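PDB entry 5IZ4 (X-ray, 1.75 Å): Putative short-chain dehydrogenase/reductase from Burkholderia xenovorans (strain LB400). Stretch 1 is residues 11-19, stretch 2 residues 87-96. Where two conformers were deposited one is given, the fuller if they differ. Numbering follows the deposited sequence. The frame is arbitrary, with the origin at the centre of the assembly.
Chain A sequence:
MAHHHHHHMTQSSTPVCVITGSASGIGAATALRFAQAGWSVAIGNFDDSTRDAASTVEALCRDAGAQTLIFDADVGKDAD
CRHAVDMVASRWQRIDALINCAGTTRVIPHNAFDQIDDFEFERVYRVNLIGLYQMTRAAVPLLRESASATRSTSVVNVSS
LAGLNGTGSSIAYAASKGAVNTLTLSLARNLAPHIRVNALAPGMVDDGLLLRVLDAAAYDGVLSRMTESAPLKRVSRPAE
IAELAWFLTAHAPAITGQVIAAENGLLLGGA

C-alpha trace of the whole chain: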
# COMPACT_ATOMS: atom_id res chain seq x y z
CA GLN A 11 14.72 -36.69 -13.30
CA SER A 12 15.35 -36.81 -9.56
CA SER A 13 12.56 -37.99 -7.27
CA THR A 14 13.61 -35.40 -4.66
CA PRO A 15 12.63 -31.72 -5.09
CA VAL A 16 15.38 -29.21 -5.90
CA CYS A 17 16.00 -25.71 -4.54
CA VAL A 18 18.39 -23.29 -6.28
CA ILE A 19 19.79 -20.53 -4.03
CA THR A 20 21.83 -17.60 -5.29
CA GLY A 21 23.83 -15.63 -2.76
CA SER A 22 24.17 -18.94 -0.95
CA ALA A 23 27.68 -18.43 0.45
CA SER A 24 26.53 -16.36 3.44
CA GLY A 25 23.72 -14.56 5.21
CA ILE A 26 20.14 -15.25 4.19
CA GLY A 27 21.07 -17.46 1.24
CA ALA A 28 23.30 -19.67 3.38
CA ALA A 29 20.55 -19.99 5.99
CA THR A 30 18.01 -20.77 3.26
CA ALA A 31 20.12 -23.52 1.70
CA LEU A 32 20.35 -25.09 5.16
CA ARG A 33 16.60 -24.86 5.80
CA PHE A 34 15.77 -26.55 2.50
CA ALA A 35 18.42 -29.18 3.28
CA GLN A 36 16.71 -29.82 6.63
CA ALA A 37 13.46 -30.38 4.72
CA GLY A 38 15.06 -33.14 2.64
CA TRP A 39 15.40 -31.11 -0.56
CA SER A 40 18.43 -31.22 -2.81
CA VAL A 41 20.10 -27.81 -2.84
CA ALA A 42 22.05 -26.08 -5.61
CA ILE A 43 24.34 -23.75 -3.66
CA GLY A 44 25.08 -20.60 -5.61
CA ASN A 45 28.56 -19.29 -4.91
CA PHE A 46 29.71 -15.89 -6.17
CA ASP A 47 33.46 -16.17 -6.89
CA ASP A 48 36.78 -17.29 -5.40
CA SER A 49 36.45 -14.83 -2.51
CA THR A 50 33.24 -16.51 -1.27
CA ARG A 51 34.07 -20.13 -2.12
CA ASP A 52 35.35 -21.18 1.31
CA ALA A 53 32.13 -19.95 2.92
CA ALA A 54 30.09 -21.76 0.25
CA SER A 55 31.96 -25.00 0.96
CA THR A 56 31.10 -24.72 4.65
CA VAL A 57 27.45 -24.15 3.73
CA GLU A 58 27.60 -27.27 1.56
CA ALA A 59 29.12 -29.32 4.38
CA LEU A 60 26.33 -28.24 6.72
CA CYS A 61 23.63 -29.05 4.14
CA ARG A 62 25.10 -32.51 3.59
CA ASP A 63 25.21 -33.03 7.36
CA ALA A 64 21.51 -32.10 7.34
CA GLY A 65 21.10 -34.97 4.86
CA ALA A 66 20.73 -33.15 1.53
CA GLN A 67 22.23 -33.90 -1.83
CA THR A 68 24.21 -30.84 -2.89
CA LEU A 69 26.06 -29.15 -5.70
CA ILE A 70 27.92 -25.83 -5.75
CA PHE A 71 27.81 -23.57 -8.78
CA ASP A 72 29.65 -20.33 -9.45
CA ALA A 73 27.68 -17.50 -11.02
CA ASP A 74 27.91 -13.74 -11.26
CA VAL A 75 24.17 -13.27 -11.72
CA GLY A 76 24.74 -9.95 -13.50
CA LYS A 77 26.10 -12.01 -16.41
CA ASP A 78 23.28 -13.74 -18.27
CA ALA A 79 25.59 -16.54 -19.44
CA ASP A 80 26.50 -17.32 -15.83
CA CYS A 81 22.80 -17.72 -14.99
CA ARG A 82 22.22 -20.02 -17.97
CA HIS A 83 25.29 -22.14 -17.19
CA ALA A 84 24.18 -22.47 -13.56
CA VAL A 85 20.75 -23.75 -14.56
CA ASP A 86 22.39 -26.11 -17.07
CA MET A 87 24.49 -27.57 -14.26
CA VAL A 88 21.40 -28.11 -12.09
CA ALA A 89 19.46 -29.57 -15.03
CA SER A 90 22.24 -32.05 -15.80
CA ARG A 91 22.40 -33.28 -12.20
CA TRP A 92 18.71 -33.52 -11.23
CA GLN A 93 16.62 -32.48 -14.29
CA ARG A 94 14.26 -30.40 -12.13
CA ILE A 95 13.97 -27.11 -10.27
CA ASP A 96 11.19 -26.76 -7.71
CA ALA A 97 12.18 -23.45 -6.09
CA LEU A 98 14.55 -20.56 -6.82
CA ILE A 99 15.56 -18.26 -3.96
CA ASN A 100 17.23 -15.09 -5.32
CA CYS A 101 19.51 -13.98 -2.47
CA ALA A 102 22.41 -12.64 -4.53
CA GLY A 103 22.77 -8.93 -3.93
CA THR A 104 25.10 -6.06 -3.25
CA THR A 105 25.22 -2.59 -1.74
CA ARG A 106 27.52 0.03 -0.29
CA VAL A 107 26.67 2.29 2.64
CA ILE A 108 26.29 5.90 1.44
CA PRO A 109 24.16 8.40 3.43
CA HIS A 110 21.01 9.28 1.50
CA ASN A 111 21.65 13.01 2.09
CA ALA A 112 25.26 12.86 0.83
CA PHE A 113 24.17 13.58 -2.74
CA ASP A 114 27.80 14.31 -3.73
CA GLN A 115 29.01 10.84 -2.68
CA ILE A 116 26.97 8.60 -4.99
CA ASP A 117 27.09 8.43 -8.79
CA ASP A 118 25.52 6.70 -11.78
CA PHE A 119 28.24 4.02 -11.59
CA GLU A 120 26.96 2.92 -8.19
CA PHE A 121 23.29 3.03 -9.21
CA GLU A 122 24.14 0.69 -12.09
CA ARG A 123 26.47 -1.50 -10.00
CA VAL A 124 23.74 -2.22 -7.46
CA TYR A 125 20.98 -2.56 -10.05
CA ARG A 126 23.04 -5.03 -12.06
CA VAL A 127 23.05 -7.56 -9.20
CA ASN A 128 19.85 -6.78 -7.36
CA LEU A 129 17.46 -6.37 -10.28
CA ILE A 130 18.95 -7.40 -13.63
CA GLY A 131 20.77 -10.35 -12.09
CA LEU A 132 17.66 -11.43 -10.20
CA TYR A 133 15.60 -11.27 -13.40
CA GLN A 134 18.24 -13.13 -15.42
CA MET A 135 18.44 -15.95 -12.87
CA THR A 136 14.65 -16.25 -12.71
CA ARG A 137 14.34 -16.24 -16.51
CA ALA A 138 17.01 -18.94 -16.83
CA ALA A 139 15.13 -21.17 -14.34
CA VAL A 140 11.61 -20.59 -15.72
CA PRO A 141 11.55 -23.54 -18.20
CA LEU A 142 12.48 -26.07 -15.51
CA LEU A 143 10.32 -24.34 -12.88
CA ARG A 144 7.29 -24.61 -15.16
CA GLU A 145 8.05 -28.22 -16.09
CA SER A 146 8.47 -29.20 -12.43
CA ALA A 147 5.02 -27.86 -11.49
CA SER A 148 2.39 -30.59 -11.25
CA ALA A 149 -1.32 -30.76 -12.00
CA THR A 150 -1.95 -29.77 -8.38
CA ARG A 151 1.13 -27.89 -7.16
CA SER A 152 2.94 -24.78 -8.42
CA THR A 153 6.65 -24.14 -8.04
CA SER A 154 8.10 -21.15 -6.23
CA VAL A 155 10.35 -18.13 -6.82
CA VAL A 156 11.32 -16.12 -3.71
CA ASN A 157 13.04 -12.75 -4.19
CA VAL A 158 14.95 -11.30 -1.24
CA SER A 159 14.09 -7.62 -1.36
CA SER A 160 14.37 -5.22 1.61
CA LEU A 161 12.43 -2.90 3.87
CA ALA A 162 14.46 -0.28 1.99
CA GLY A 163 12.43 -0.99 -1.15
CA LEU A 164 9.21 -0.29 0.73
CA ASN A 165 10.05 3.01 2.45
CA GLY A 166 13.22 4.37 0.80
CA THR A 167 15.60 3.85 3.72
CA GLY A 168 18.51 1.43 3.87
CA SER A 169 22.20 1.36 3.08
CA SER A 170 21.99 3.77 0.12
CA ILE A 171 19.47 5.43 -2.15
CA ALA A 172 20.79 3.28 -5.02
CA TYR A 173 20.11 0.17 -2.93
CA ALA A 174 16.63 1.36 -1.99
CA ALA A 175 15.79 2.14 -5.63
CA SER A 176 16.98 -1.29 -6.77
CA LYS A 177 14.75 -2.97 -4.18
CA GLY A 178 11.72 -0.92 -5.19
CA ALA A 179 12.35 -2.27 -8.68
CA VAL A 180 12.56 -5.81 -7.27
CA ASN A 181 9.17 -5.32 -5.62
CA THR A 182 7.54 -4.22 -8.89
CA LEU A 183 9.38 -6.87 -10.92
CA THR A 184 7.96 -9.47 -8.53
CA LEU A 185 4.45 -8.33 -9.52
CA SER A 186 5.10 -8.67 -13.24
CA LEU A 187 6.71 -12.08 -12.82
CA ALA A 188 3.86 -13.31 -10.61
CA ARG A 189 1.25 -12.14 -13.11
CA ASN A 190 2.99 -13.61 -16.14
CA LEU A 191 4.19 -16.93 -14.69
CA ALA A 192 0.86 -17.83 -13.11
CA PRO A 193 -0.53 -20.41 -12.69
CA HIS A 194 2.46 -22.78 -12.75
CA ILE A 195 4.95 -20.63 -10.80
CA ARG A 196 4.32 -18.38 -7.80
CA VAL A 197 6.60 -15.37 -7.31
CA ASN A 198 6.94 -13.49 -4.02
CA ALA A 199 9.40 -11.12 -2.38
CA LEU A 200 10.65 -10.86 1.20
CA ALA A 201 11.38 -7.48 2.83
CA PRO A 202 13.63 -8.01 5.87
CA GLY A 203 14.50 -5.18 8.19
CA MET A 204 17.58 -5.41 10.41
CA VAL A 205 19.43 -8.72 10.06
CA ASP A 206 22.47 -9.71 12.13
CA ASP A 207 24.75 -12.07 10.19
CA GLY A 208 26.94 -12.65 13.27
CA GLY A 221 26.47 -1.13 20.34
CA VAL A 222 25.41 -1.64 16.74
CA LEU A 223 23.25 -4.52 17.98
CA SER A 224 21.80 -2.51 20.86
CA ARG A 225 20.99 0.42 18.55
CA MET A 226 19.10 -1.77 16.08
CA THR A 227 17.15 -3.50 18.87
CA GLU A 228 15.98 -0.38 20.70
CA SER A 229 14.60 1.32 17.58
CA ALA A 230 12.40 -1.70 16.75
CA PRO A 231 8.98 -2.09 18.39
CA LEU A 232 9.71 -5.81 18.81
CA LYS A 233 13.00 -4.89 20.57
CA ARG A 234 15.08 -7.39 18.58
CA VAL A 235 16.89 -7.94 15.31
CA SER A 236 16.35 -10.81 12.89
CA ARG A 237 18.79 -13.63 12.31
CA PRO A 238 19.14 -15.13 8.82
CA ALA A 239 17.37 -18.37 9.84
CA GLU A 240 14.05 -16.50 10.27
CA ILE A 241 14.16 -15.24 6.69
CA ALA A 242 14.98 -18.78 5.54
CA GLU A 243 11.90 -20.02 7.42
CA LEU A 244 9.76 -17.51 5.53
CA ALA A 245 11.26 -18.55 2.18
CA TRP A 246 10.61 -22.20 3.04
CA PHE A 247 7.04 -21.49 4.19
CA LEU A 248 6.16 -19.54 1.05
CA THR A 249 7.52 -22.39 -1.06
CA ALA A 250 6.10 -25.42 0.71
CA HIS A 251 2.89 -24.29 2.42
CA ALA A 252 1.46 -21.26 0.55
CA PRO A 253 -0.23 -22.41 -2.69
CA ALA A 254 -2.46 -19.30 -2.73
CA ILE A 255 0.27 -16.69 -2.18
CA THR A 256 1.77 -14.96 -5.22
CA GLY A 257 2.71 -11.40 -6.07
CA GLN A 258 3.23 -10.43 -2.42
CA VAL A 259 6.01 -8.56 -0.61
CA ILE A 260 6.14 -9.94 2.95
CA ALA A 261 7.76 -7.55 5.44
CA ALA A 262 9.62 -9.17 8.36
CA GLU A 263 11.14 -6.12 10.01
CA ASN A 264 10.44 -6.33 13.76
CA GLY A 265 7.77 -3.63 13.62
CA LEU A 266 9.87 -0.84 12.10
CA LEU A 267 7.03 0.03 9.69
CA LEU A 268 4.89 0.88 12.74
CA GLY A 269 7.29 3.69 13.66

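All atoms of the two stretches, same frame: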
# COMPACT_ATOMS: atom_id res chain seq x y z
N GLN A 11 14.50 -37.76 -14.27
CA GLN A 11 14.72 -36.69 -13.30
C GLN A 11 14.76 -37.23 -11.88
O GLN A 11 14.34 -38.36 -11.62
CB GLN A 11 13.62 -35.63 -13.42
CG GLN A 11 12.24 -36.09 -13.01
CD GLN A 11 11.18 -35.04 -13.28
OE1 GLN A 11 11.29 -34.26 -14.23
NE2 GLN A 11 10.15 -35.00 -12.44
N SER A 12 15.27 -36.41 -10.96
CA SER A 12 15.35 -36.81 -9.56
C SER A 12 13.96 -36.90 -8.95
O SER A 12 13.05 -36.14 -9.30
CB SER A 12 16.21 -35.83 -8.78
OG SER A 12 16.27 -36.19 -7.41
N SER A 13 13.80 -37.84 -8.02
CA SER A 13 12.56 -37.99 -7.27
C SER A 13 12.51 -37.11 -6.03
O SER A 13 11.51 -37.13 -5.31
CB SER A 13 12.34 -39.46 -6.89
OG SER A 13 13.51 -40.00 -6.29
N THR A 14 13.56 -36.34 -5.77
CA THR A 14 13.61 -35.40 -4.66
C THR A 14 13.54 -33.98 -5.18
O THR A 14 14.24 -33.65 -6.15
CB THR A 14 14.90 -35.62 -3.86
OG1 THR A 14 14.92 -36.98 -3.40
CG2 THR A 14 14.96 -34.69 -2.66
N PRO A 15 12.73 -33.10 -4.58
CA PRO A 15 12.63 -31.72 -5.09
C PRO A 15 13.95 -30.97 -4.93
O PRO A 15 14.77 -31.28 -4.07
CB PRO A 15 11.52 -31.10 -4.24
CG PRO A 15 11.45 -31.96 -3.02
CD PRO A 15 11.80 -33.34 -3.46
N VAL A 16 14.13 -29.96 -5.78
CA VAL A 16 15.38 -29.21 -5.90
C VAL A 16 15.13 -27.73 -5.61
O VAL A 16 14.21 -27.13 -6.18
CB VAL A 16 16.01 -29.38 -7.30
CG1 VAL A 16 17.17 -28.41 -7.47
CG2 VAL A 16 16.46 -30.81 -7.51
N CYS A 17 15.99 -27.15 -4.77
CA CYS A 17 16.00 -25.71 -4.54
C CYS A 17 17.31 -25.12 -5.03
O CYS A 17 18.38 -25.65 -4.71
CB CYS A 17 15.80 -25.38 -3.06
SG CYS A 17 15.70 -23.59 -2.77
N VAL A 18 17.23 -24.05 -5.82
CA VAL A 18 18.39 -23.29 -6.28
C VAL A 18 18.47 -21.99 -5.49
O VAL A 18 17.48 -21.25 -5.41
CB VAL A 18 18.30 -23.01 -7.79
CG1 VAL A 18 19.51 -22.18 -8.26
CG2 VAL A 18 18.20 -24.32 -8.58
N ILE A 19 19.62 -21.71 -4.89
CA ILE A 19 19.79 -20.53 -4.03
C ILE A 19 20.97 -19.72 -4.56
O ILE A 19 22.11 -20.19 -4.53
CB ILE A 19 20.03 -20.93 -2.56
CG1 ILE A 19 18.92 -21.87 -2.03
CG2 ILE A 19 20.13 -19.70 -1.66
CD1 ILE A 19 19.31 -23.36 -2.04
N MET A 87 23.85 -26.66 -15.19
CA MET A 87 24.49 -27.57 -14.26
C MET A 87 23.46 -28.28 -13.39
O MET A 87 23.56 -29.49 -13.16
CB MET A 87 25.52 -26.82 -13.40
CG MET A 87 26.28 -27.69 -12.40
SD MET A 87 27.42 -26.77 -11.34
CE MET A 87 28.33 -25.83 -12.57
N VAL A 88 22.47 -27.54 -12.90
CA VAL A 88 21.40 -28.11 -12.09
C VAL A 88 20.57 -29.08 -12.92
O VAL A 88 20.21 -30.17 -12.46
CB VAL A 88 20.54 -26.99 -11.50
CG1 VAL A 88 19.37 -27.57 -10.67
CG2 VAL A 88 21.41 -26.07 -10.65
N ALA A 89 20.24 -28.69 -14.16
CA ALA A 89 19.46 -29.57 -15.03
C ALA A 89 20.19 -30.89 -15.27
O ALA A 89 19.57 -31.95 -15.25
CB ALA A 89 19.17 -28.87 -16.36
N SER A 90 21.50 -30.83 -15.52
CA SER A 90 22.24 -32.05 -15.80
C SER A 90 22.26 -33.00 -14.60
O SER A 90 22.22 -34.22 -14.78
CB SER A 90 23.68 -31.72 -16.20
OG SER A 90 23.70 -30.77 -17.24
N ARG A 91 22.29 -32.45 -13.39
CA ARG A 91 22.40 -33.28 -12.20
C ARG A 91 21.05 -33.88 -11.80
O ARG A 91 20.95 -35.09 -11.55
CB ARG A 91 22.99 -32.45 -11.06
CG ARG A 91 23.09 -33.17 -9.73
CD ARG A 91 24.36 -34.01 -9.61
NE ARG A 91 24.41 -34.62 -8.29
CZ ARG A 91 24.90 -34.02 -7.21
NH1 ARG A 91 24.89 -34.64 -6.04
NH2 ARG A 91 25.40 -32.80 -7.30
N TRP A 92 20.00 -33.06 -11.74
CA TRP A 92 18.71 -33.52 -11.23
C TRP A 92 17.54 -33.38 -12.19
O TRP A 92 16.47 -33.93 -11.90
CB TRP A 92 18.38 -32.78 -9.92
CG TRP A 92 19.35 -33.06 -8.80
CD1 TRP A 92 19.73 -34.28 -8.33
CD2 TRP A 92 20.06 -32.09 -8.01
NE1 TRP A 92 20.63 -34.14 -7.30
CE2 TRP A 92 20.84 -32.80 -7.08
CE3 TRP A 92 20.09 -30.70 -8.00
CZ2 TRP A 92 21.66 -32.16 -6.15
CZ3 TRP A 92 20.91 -30.06 -7.07
CH2 TRP A 92 21.68 -30.80 -6.16
N GLN A 93 17.68 -32.64 -13.29
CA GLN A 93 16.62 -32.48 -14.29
C GLN A 93 15.33 -31.90 -13.71
O GLN A 93 14.23 -32.17 -14.22
CB GLN A 93 16.34 -33.80 -15.01
N ARG A 94 15.43 -31.10 -12.65
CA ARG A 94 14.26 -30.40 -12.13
C ARG A 94 14.73 -29.22 -11.30
O ARG A 94 15.86 -29.18 -10.81
CB ARG A 94 13.38 -31.32 -11.28
CG ARG A 94 14.06 -31.82 -10.02
CD ARG A 94 13.22 -32.88 -9.35
NE ARG A 94 11.99 -32.33 -8.81
CZ ARG A 94 11.05 -33.06 -8.22
NH1 ARG A 94 11.20 -34.38 -8.13
NH2 ARG A 94 9.96 -32.48 -7.74
N ILE A 95 13.84 -28.23 -11.20
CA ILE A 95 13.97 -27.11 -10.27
C ILE A 95 12.59 -26.86 -9.68
O ILE A 95 11.63 -26.59 -10.42
CB ILE A 95 14.50 -25.82 -10.94
CG1 ILE A 95 15.92 -26.02 -11.47
CG2 ILE A 95 14.42 -24.64 -9.94
CD1 ILE A 95 16.44 -24.85 -12.31
N ASP A 96 12.47 -26.95 -8.36
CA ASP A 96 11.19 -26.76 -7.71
C ASP A 96 11.07 -25.42 -7.00
O ASP A 96 9.95 -24.98 -6.71
CB ASP A 96 10.94 -27.90 -6.71
CG ASP A 96 10.87 -29.25 -7.40
OD1 ASP A 96 11.93 -29.84 -7.68
OD2 ASP A 96 9.74 -29.71 -7.67

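Two residues, Val-16 and Arg-94, dominate this contact, one apolar and one charged. About 613 Å² is buried, both sides summed.

Val-16 opens the strand, and its CA-to-CB bond points toward the second stretch. With chi1 in the t well, Val-16 CG1 lies 4.0 Å from Val-88 CG1 on the helix, while Val-16 CG2 packs 3.7 Å from Trp-92 CB and 3.6 Å from Arg-94 CG. A compact, branched side chain suits this place because its two methyls fill the space between Val-88, Trp-92 and Arg-94; both touch Trp-92, Val-16 CG1 lying 3.7 Å from Trp-92 CE3. Two residues on, Val-18 continues the apolar layer: Val-18 CG2 is 4.0 Å from both Val-88 CG1 and Ile-95 CG2.

Val-16 N donates to Asp-96 OD1 (2.9 Å), and Val-16 O accepts from Asp-96 N (2.8 Å), so a single aspartate satisfies both polar groups. Asp-96 OD1 also receives Arg-94 NE at 2.7 Å in a salt bridge, and Arg-94 NH2 donates to Asp-96 OD2 at 2.8 Å. This pairing holds the guanidinium in position, with Pro-15 CA and Thr-14 O over one face. Near the plane of the group, Arg-94 NH1 donates to Ser-12 O (2.8 Å). Arginine suits the site because its several N-H groups can serve the carboxylate and a backbone carbonyl at once. Arg-94 O, by contrast, is buried without a partner, 3.5 Å from Val-16 CB.

Ser-12 is held on its N side too: Ser-12 N donates to Trp-92 O (2.9 Å, nearly linear), a carbonyl at the helix end. Trp-92, large, apolar and buried, suits its place by packing against Val-16 and, with Trp-92 CD1 3.9 Å away, Ser-12 CB. Gln-93 then leaves helical geometry with positive phi.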